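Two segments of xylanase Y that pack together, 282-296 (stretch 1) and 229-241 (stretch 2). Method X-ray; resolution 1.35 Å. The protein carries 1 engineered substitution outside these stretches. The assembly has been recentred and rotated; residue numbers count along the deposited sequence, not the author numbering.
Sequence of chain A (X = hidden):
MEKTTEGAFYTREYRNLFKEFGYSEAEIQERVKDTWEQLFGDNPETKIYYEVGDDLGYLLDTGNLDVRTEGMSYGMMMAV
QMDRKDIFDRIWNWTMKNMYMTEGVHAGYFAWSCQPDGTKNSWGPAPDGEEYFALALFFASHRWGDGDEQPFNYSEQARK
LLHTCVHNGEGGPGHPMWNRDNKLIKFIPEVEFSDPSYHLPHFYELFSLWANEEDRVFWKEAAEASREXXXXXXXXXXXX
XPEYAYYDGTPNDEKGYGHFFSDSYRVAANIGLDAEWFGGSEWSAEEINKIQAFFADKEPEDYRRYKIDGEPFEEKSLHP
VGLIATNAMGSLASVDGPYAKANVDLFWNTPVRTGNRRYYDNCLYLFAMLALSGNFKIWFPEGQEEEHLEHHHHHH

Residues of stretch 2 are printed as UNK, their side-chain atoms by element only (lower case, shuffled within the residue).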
# COMPACT_ATOMS: atom_id res chain seq x y z
N GLU A 282 13.40 5.76 -16.51
CA GLU A 282 14.80 5.94 -16.14
C GLU A 282 14.90 6.32 -14.67
O GLU A 282 15.73 5.78 -13.94
CB GLU A 282 15.43 7.03 -17.01
CG GLU A 282 16.95 7.10 -16.91
CD GLU A 282 17.63 5.92 -17.57
OE1 GLU A 282 18.88 5.83 -17.49
OE2 GLU A 282 16.93 5.08 -18.17
N TRP A 283 14.05 7.24 -14.24
CA TRP A 283 14.09 7.69 -12.85
C TRP A 283 13.82 6.55 -11.86
O TRP A 283 14.52 6.41 -10.87
CB TRP A 283 13.07 8.80 -12.59
CG TRP A 283 13.17 9.33 -11.19
CD1 TRP A 283 13.99 10.32 -10.73
CD2 TRP A 283 12.49 8.81 -10.03
NE1 TRP A 283 13.88 10.44 -9.37
CE2 TRP A 283 12.96 9.53 -8.91
CE3 TRP A 283 11.53 7.81 -9.83
CZ2 TRP A 283 12.51 9.28 -7.61
CZ3 TRP A 283 11.08 7.56 -8.54
CH2 TRP A 283 11.58 8.29 -7.45
N SER A 284 12.79 5.75 -12.14
CA SER A 284 12.45 4.65 -11.23
C SER A 284 13.56 3.61 -11.12
O SER A 284 13.86 3.15 -10.02
CB SER A 284 11.15 3.98 -11.68
OG SER A 284 10.07 4.88 -11.54
N ALA A 285 14.17 3.24 -12.25
CA ALA A 285 15.24 2.26 -12.22
C ALA A 285 16.42 2.82 -11.43
O ALA A 285 17.01 2.12 -10.60
CB ALA A 285 15.68 1.93 -13.65
N GLU A 286 16.75 4.08 -11.66
CA GLU A 286 17.85 4.72 -10.96
C GLU A 286 17.57 4.86 -9.47
O GLU A 286 18.47 4.71 -8.64
CB GLU A 286 18.15 6.08 -11.59
CG GLU A 286 18.75 5.98 -12.98
CD GLU A 286 18.73 7.28 -13.75
OE1 GLU A 286 19.28 7.31 -14.87
OE2 GLU A 286 18.15 8.27 -13.25
N GLU A 287 16.31 5.13 -9.12
CA GLU A 287 15.91 5.28 -7.73
C GLU A 287 16.04 3.96 -6.98
O GLU A 287 16.58 3.91 -5.87
CB GLU A 287 14.47 5.81 -7.66
CG GLU A 287 13.74 5.59 -6.33
CD GLU A 287 14.40 6.28 -5.14
OE1 GLU A 287 15.17 7.24 -5.33
OE2 GLU A 287 14.12 5.85 -4.00
N ILE A 288 15.55 2.88 -7.59
CA ILE A 288 15.64 1.57 -6.96
C ILE A 288 17.11 1.16 -6.83
O ILE A 288 17.52 0.58 -5.82
CB ILE A 288 14.83 0.52 -7.74
CG1 ILE A 288 13.33 0.84 -7.65
CG2 ILE A 288 15.11 -0.88 -7.19
CD1 ILE A 288 12.80 1.01 -6.24
N ASN A 289 17.91 1.47 -7.85
CA ASN A 289 19.33 1.13 -7.78
C ASN A 289 19.99 1.86 -6.61
O ASN A 289 20.86 1.30 -5.95
CB ASN A 289 20.05 1.48 -9.08
CG ASN A 289 19.69 0.55 -10.22
OD1 ASN A 289 19.12 -0.52 -10.00
ND2 ASN A 289 20.03 0.95 -11.43
N LYS A 290 19.57 3.09 -6.35
CA LYS A 290 20.12 3.87 -5.24
C LYS A 290 19.79 3.23 -3.90
O LYS A 290 20.68 3.06 -3.05
CB LYS A 290 19.57 5.30 -5.26
CG LYS A 290 20.03 6.16 -6.42
CD LYS A 290 19.38 7.54 -6.36
CE LYS A 290 19.67 8.33 -7.62
NZ LYS A 290 18.95 9.64 -7.63
N ILE A 291 18.52 2.88 -3.69
CA ILE A 291 18.11 2.26 -2.44
C ILE A 291 18.82 0.93 -2.23
O ILE A 291 19.36 0.67 -1.15
CB ILE A 291 16.59 2.01 -2.40
CG1 ILE A 291 15.82 3.32 -2.52
CG2 ILE A 291 16.22 1.30 -1.10
CD1 ILE A 291 14.31 3.14 -2.56
N GLN A 292 18.82 0.09 -3.26
CA GLN A 292 19.46 -1.21 -3.14
C GLN A 292 20.97 -1.06 -2.93
O GLN A 292 21.57 -1.80 -2.16
CB GLN A 292 19.13 -2.07 -4.36
CG GLN A 292 17.64 -2.38 -4.47
CD GLN A 292 17.30 -3.40 -5.55
OE1 GLN A 292 18.08 -3.61 -6.49
NE2 GLN A 292 16.13 -4.02 -5.43
N ALA A 293 21.58 -0.08 -3.60
CA ALA A 293 23.01 0.14 -3.43
C ALA A 293 23.29 0.52 -1.97
O ALA A 293 24.27 0.07 -1.37
CB ALA A 293 23.49 1.25 -4.36
N PHE A 294 22.41 1.33 -1.40
CA PHE A 294 22.57 1.76 -0.01
C PHE A 294 22.56 0.59 0.96
O PHE A 294 23.31 0.57 1.93
CB PHE A 294 21.46 2.74 0.37
CG PHE A 294 21.58 3.24 1.78
CD1 PHE A 294 22.54 4.18 2.12
CD2 PHE A 294 20.75 2.74 2.78
CE1 PHE A 294 22.68 4.62 3.43
CE2 PHE A 294 20.88 3.17 4.10
CZ PHE A 294 21.85 4.11 4.43
N PHE A 295 21.70 -0.40 0.70
CA PHE A 295 21.60 -1.55 1.58
C PHE A 295 22.47 -2.74 1.20
O PHE A 295 22.54 -3.73 1.94
CB PHE A 295 20.13 -1.99 1.68
CG PHE A 295 19.29 -1.08 2.52
CD1 PHE A 295 19.46 -1.04 3.90
CD2 PHE A 295 18.36 -0.22 1.94
CE1 PHE A 295 18.72 -0.17 4.69
CE2 PHE A 295 17.61 0.66 2.72
CZ PHE A 295 17.79 0.69 4.10
N ALA A 296 23.17 -2.64 0.07
CA ALA A 296 24.03 -3.72 -0.41
C ALA A 296 25.07 -4.21 0.58
O ALA A 296 25.36 -5.41 0.65
CB ALA A 296 24.71 -3.29 -1.71
N UNK A 229 6.40 14.34 -7.42
CA UNK A 229 6.65 14.53 -6.00
C UNK A 229 7.68 13.53 -5.48
O UNK A 229 8.57 13.89 -4.71
c UNK A 229 5.76 15.91 -3.24
o UNK A 229 5.62 15.35 0.37
c UNK A 229 5.27 13.85 -1.45
c UNK A 229 5.83 16.16 -1.87
c UNK A 229 5.21 13.62 -2.82
c UNK A 229 5.34 14.39 -5.22
c UNK A 229 5.45 14.65 -3.73
c UNK A 229 5.58 15.12 -0.98
N UNK A 230 7.56 12.28 -5.91
CA UNK A 230 8.50 11.26 -5.47
C UNK A 230 9.93 11.62 -5.86
O UNK A 230 10.88 11.31 -5.13
c UNK A 230 8.11 9.89 -6.04
c UNK A 230 6.86 9.25 -5.42
c UNK A 230 6.58 7.93 -6.11
c UNK A 230 7.06 9.04 -3.94
N UNK A 231 10.09 12.30 -6.99
CA UNK A 231 11.41 12.70 -7.45
C UNK A 231 12.09 13.67 -6.48
O UNK A 231 13.30 13.59 -6.26
c UNK A 231 11.00 12.97 -11.32
c UNK A 231 10.58 11.97 -12.38
c UNK A 231 10.87 12.36 -9.93
c UNK A 231 11.34 13.33 -8.85
n UNK A 231 10.68 12.55 -13.75
N UNK A 232 11.32 14.58 -5.89
CA UNK A 232 11.91 15.52 -4.95
C UNK A 232 11.91 15.03 -3.50
O UNK A 232 12.65 15.54 -2.67
c UNK A 232 9.74 16.83 -4.65
c UNK A 232 11.39 17.51 -6.42
c UNK A 232 11.23 16.93 -5.02
c UNK A 232 9.06 18.20 -4.56
N UNK A 233 11.09 14.02 -3.20
CA UNK A 233 11.02 13.49 -1.84
C UNK A 233 12.14 12.49 -1.52
O UNK A 233 12.58 12.39 -0.38
c UNK A 233 9.66 12.84 -1.61
N UNK A 234 12.59 11.75 -2.53
CA UNK A 234 13.66 10.77 -2.34
C UNK A 234 15.03 11.42 -2.39
O UNK A 234 15.32 12.21 -3.29
c UNK A 234 13.57 9.68 -3.42
s UNK A 234 12.07 8.69 -3.36
N UNK A 235 15.88 11.08 -1.42
CA UNK A 235 17.23 11.65 -1.38
C UNK A 235 17.94 11.33 -2.69
O UNK A 235 17.91 10.19 -3.15
n UNK A 235 20.90 13.15 0.74
c UNK A 235 18.01 11.08 -0.19
c UNK A 235 19.57 12.84 0.90
n UNK A 235 20.47 11.49 -0.55
c UNK A 235 19.29 11.79 0.09
c UNK A 235 21.42 12.32 -0.15
N UNK A 236 18.60 12.33 -3.30
CA UNK A 236 19.30 12.12 -4.57
C UNK A 236 20.44 11.11 -4.59
O UNK A 236 20.76 10.57 -5.65
c UNK A 236 20.01 14.15 -3.60
c UNK A 236 19.76 13.53 -4.93
c UNK A 236 18.81 13.70 -2.80
N UNK A 237 21.05 10.86 -3.44
CA UNK A 237 22.17 9.91 -3.39
C UNK A 237 21.78 8.52 -2.89
O UNK A 237 22.13 7.51 -3.50
c UNK A 237 24.12 12.02 -4.32
o UNK A 237 23.53 12.86 -5.02
c UNK A 237 23.28 10.47 -2.50
o UNK A 237 25.03 11.27 -4.75
c UNK A 237 23.72 11.88 -2.86
N UNK A 238 21.04 8.48 -1.78
CA UNK A 238 20.63 7.22 -1.17
C UNK A 238 19.30 6.68 -1.68
O UNK A 238 19.03 5.49 -1.58
c UNK A 238 21.73 7.94 0.96
o UNK A 238 19.37 8.26 0.59
c UNK A 238 20.47 7.37 0.34
N UNK A 239 18.46 7.58 -2.20
CA UNK A 239 17.16 7.18 -2.69
C UNK A 239 16.15 7.03 -1.57
O UNK A 239 14.98 6.71 -1.82
N UNK A 240 16.57 7.28 -0.33
CA UNK A 240 15.69 7.14 0.83
C UNK A 240 14.70 8.29 0.97
O UNK A 240 15.06 9.46 0.85
c UNK A 240 16.97 4.57 1.95
c UNK A 240 18.32 6.00 3.49
c UNK A 240 16.53 7.03 2.11
c UNK A 240 17.60 5.94 2.15
N UNK A 241 13.44 7.94 1.25
CA UNK A 241 12.39 8.93 1.43
C UNK A 241 11.97 9.00 2.89
O UNK A 241 11.99 7.99 3.59
c UNK A 241 11.18 8.58 0.56
O HOH W 1 15.32 13.00 -8.85
O HOH W 2 22.81 4.79 -2.98

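Position 229 carries one carbon leading into a six-carbon ring that bears an oxygen, and it lies out of reach of stretch 1: Tyr229, whose hydroxyl is hydrogen-bonded elsewhere in the structure. Position 230 has four carbons forked at the second. Its CB lies 4.1 Å from CH2 of Trp283, and the branched apolar side chain of Leu230 suits a buried position. At 231, four carbons in a row end in nitrogen, giving Lys231. Its aliphatic part serves the contact: CG sits over one face of the indole, 3.6 Å from the centroid of the five-membered ring of Trp283, a CH-pi interaction, while the charged end is hydrogen-bonded just beyond the stretches.

Position 232 shows four carbons forked at the first, one arm two carbons long; its CA-to-CB bond points away from stretch 1, it is exposed, and nothing in this contact demands Ile232. A single carbon at 233, buried without touching stretch 1, marks Ala233. Position 234, the first residue to leave helical phi/psi, has one carbon and a sulfur: Cys234. Its SG approaches the edge of the indole, 4.1 Å from CH2 of Trp283, and its CB is 3.5 Å from OE1 of Glu287.

At 235, one carbon carries a five-membered ring of three carbons and two nitrogens, so this is His235. ND1 of His235 accepts hydrogen bonds from N of position 237 at 3.0 Å and N of position 238 at 3.3 Å, holding the turn together. Three carbons close onto the backbone nitrogen at 236: Pro236. CB of Pro236 points away from stretch 1; the backbone O of Pro236 accepts a hydrogen bond from NZ of Lys290 at 2.8 Å. Position 237 has three carbons, the third bearing two oxygens; the charged side chain of Glu237 suits its exposed position.

Position 238 has one carbon bearing an oxygen and a carbon, hence Thr238. Its OG1 accepts from N of position 240 at 3.1 Å. No side-chain atoms appear at 239: Gly239. Positive phi favours glycine, and an ideal CB would clash with CB of Lys290 at 3.0 Å. Position 240 has four carbons forked at the second, Leu240; its CD1 lies over a face of Phe294, 3.9 Å from CE2 of Phe294, and its CD2 is 4.0 Å from CE2 of Phe295. The lone carbon of 241 gives Ala241, small and buried, not touching stretch 1.

The helix of stretch 1 thus meets a helix end and the turn after it. Trp283 packs beside the former and the phenylalanines meet Leu240, while between them glycine permits close backbone approach, 5.0 Å between CA of Ile291 and CA of Gly239. A water bridges O of Lys290 and O of Glu237.

Stretch 2 229-241: YLKIACHPETGLA
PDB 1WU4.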